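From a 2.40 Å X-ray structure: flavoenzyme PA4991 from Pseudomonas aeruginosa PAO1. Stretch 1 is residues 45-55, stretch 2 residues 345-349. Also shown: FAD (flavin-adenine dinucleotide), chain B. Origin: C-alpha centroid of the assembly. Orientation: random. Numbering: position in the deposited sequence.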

# COMPACT_ATOMS: atom_id res chain seq x y z
N GLN A 45 1.95 5.79 2.50
CA GLN A 45 1.58 4.61 3.26
C GLN A 45 2.15 3.30 2.74
O GLN A 45 2.40 2.40 3.53
CB GLN A 45 0.08 4.48 3.25
CG GLN A 45 -0.67 5.65 3.86
CD GLN A 45 -2.14 5.63 3.46
OE1 GLN A 45 -2.97 4.97 4.09
NE2 GLN A 45 -2.45 6.33 2.38
N SER A 46 2.30 3.17 1.43
CA SER A 46 2.60 1.87 0.81
C SER A 46 3.86 1.13 1.27
O SER A 46 3.78 -0.03 1.63
CB SER A 46 2.67 2.00 -0.70
OG SER A 46 1.40 2.36 -1.14
N VAL A 47 4.99 1.80 1.23
CA VAL A 47 6.26 1.17 1.65
C VAL A 47 6.29 1.04 3.16
O VAL A 47 7.13 0.32 3.65
CB VAL A 47 7.48 1.96 1.10
CG1 VAL A 47 8.80 1.42 1.56
CG2 VAL A 47 7.54 1.75 -0.39
N LYS A 48 5.41 1.76 3.87
CA LYS A 48 5.25 1.60 5.31
C LYS A 48 4.23 0.54 5.71
O LYS A 48 4.05 0.30 6.90
CB LYS A 48 4.87 2.93 5.96
CG LYS A 48 5.91 4.02 5.75
CD LYS A 48 5.41 5.28 6.44
CE LYS A 48 6.43 6.42 6.39
NZ LYS A 48 6.25 7.15 5.11
N SER A 49 3.58 -0.10 4.75
CA SER A 49 2.65 -1.16 5.10
C SER A 49 3.40 -2.40 5.57
O SER A 49 4.64 -2.49 5.47
CB SER A 49 1.71 -1.52 3.94
OG SER A 49 2.39 -2.03 2.80
N GLN A 50 2.64 -3.35 6.07
CA GLN A 50 3.19 -4.65 6.45
C GLN A 50 3.17 -5.62 5.27
O GLN A 50 3.71 -6.70 5.36
CB GLN A 50 2.47 -5.22 7.68
CG GLN A 50 2.70 -4.39 8.94
CD GLN A 50 2.46 -5.18 10.25
OE1 GLN A 50 1.40 -5.09 10.84
NE2 GLN A 50 3.45 -5.95 10.66
N GLY A 51 2.55 -5.23 4.15
CA GLY A 51 2.66 -5.98 2.90
C GLY A 51 1.77 -7.20 2.85
O GLY A 51 1.91 -8.04 1.96
N ILE A 52 0.83 -7.29 3.81
CA ILE A 52 0.04 -8.50 3.94
C ILE A 52 -1.10 -8.40 2.96
O ILE A 52 -1.83 -7.40 2.98
CB ILE A 52 -0.55 -8.65 5.35
CG1 ILE A 52 0.56 -8.83 6.38
CG2 ILE A 52 -1.54 -9.81 5.39
CD1 ILE A 52 0.17 -8.43 7.79
N ILE A 53 -1.30 -9.42 2.16
CA ILE A 53 -2.49 -9.50 1.31
C ILE A 53 -3.61 -10.28 1.96
O ILE A 53 -3.67 -11.51 1.90
CB ILE A 53 -2.13 -10.00 -0.08
CG1 ILE A 53 -1.33 -8.86 -0.74
CG2 ILE A 53 -3.36 -10.17 -0.94
CD1 ILE A 53 -0.40 -9.38 -1.74
N HIS A 54 -4.48 -9.51 2.59
CA HIS A 54 -5.64 -10.00 3.31
C HIS A 54 -6.63 -10.66 2.36
O HIS A 54 -6.75 -10.27 1.22
CB HIS A 54 -6.35 -8.81 4.02
CG HIS A 54 -5.46 -8.02 4.92
ND1 HIS A 54 -4.99 -8.50 6.12
CD2 HIS A 54 -4.97 -6.76 4.80
CE1 HIS A 54 -4.25 -7.58 6.70
NE2 HIS A 54 -4.21 -6.52 5.92
N GLY A 55 -7.35 -11.66 2.84
CA GLY A 55 -8.42 -12.28 2.05
C GLY A 55 -9.58 -12.75 2.89
O GLY A 55 -10.12 -13.84 2.65
N THR A 345 -8.02 1.73 0.67
CA THR A 345 -8.33 1.32 2.05
C THR A 345 -7.34 0.28 2.57
O THR A 345 -6.90 0.37 3.73
CB THR A 345 -9.81 0.92 2.33
OG1 THR A 345 -10.11 -0.37 1.78
CG2 THR A 345 -10.79 1.98 1.78
N LYS A 346 -6.97 -0.68 1.72
CA LYS A 346 -5.91 -1.64 1.99
C LYS A 346 -5.03 -1.73 0.78
O LYS A 346 -5.46 -1.49 -0.31
CB LYS A 346 -6.53 -2.98 2.37
CG LYS A 346 -6.85 -2.99 3.85
CD LYS A 346 -7.92 -3.99 4.24
CE LYS A 346 -8.07 -4.03 5.77
NZ LYS A 346 -8.36 -5.43 6.23
N LEU A 347 -3.76 -2.04 0.98
CA LEU A 347 -2.88 -2.28 -0.10
C LEU A 347 -3.34 -3.48 -0.92
O LEU A 347 -3.22 -3.50 -2.14
CB LEU A 347 -1.49 -2.55 0.44
CG LEU A 347 -0.42 -2.92 -0.59
CD1 LEU A 347 0.82 -2.12 -0.35
CD2 LEU A 347 -0.06 -4.38 -0.53
N ALA A 348 -3.82 -4.50 -0.21
CA ALA A 348 -4.47 -5.67 -0.75
C ALA A 348 -5.49 -5.39 -1.83
O ALA A 348 -5.62 -6.17 -2.77
CB ALA A 348 -5.16 -6.42 0.39
N LEU A 349 -6.23 -4.29 -1.65
CA LEU A 349 -7.38 -3.90 -2.47
C LEU A 349 -7.03 -2.94 -3.63
O LEU A 349 -7.91 -2.37 -4.28
CB LEU A 349 -8.44 -3.26 -1.55
CG LEU A 349 -9.29 -4.19 -0.67
CD1 LEU A 349 -10.11 -3.39 0.36
CD2 LEU A 349 -10.25 -4.98 -1.50
PA FAD B . -0.00 6.13 -0.64
O1A FAD B . 0.87 4.91 -0.57
O2A FAD B . -0.08 7.08 0.52
O5B FAD B . 0.42 6.91 -1.95
C5B FAD B . -0.02 8.23 -2.22
C4B FAD B . 1.06 8.85 -3.09
O4B FAD B . 0.60 10.12 -3.57
C3B FAD B . 2.35 9.07 -2.30
O3B FAD B . 3.46 8.43 -2.95
C2B FAD B . 2.49 10.58 -2.27
O2B FAD B . 3.83 11.06 -2.29
C1B FAD B . 1.69 11.01 -3.50
N9A FAD B . 1.16 12.38 -3.40
C8A FAD B . 0.58 12.94 -2.33
N7A FAD B . 0.23 14.21 -2.60
C5A FAD B . 0.58 14.47 -3.86
C6A FAD B . 0.50 15.64 -4.75
N6A FAD B . -0.07 16.76 -4.29
N1A FAD B . 0.97 15.53 -6.00
C2A FAD B . 1.54 14.38 -6.44
N3A FAD B . 1.65 13.28 -5.68
C4A FAD B . 1.20 13.27 -4.40
N1 FAD B . -2.82 -2.81 3.73
C2 FAD B . -2.79 -4.14 3.51
O2 FAD B . -3.52 -4.62 2.61
N3 FAD B . -2.00 -4.98 4.21
C4 FAD B . -1.19 -4.55 5.17
O4 FAD B . -0.46 -5.33 5.80
C4X FAD B . -1.17 -3.11 5.48
N5 FAD B . -0.37 -2.62 6.45
C5X FAD B . -0.35 -1.30 6.71
C6 FAD B . 0.50 -0.83 7.71
C7 FAD B . 0.56 0.52 8.01
C7M FAD B . 1.49 1.00 9.07
C8 FAD B . -0.28 1.47 7.23
C8M FAD B . -0.25 2.96 7.50
C9 FAD B . -1.12 1.00 6.25
C9A FAD B . -1.20 -0.36 5.94
N10 FAD B . -2.06 -0.87 4.93
C10 FAD B . -2.05 -2.25 4.67
C1' FAD B . -2.90 -0.01 4.12
C2' FAD B . -2.10 0.44 2.92
O2' FAD B . -0.76 0.83 3.29
C3' FAD B . -2.80 1.58 2.19
O3' FAD B . -4.20 1.26 2.07
C4' FAD B . -2.20 1.79 0.80
O4' FAD B . -0.78 1.63 0.80
C5' FAD B . -2.51 3.17 0.26
O5' FAD B . -2.07 3.25 -1.10
P FAD B . -2.18 4.65 -1.86
O1P FAD B . -1.39 4.56 -3.14
O2P FAD B . -3.63 4.99 -1.91
O3P FAD B . -1.54 5.69 -0.82
O HOH W 1 -5.15 2.91 3.80

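The two stretches meet in a small van der Waals contact without a direct hydrogen bond, and the FAD lodged against both supplies most of the polar linkage between them. The direct interface buries 331 Å², summed over both sides, and neither stretch pairs with the other as strand or helix: the CA atoms approach to 4.8 Å at Ile 53 and Ala 348, but to 6.9 Å at Ser 46 and Leu 347.

Leu 347 contributes the largest covered area. Its side chain, chi1 t, points toward stretch 1 and brings CD1 to 3.5 Å from Ser 49 OG and 4.1 Å from Ser 46 O. These are van der Waals contacts, since a methyl offers no hydrogen bond; Ser 49 OG instead donates to Ser 46 O at 2.7 Å, closing the turn that the Ser 49 N to Ser 46 O bond of 3.1 Å also holds.

Ala 348 packs against the backbone farther along, its CB 4.2 Å from Ile 53 CA and 3.9 Å from His 54 N. Ile 53 CG2 adds an apolar contact with Ala 348 CB at 4.4 Å. Lys 346 NZ lies over one face of the His 54 ring, 3.9 Å from His 54 CD2.

The flavin joins the stretches through complementary backbone groups. Ile 52 N donates to FAD O4 at 3.1 Å, while FAD N3 donates to Ile 52 O at 2.7 Å; from stretch 2, Leu 347 N reaches FAD N1 at 3.0 Å and Ala 348 N reaches FAD O2 at 2.8 Å, with N-H...acceptor angles of 163° and 172°. Toward the phosphates, Gln 45 N and NE2 each donate to FAD O2A at 3.1 Å. The O atom of water 1 lies within hydrogen-bonding distance of Gln 45 OE1 (3.0 Å) and Thr 345 O (3.1 Å), and so links the two stretches.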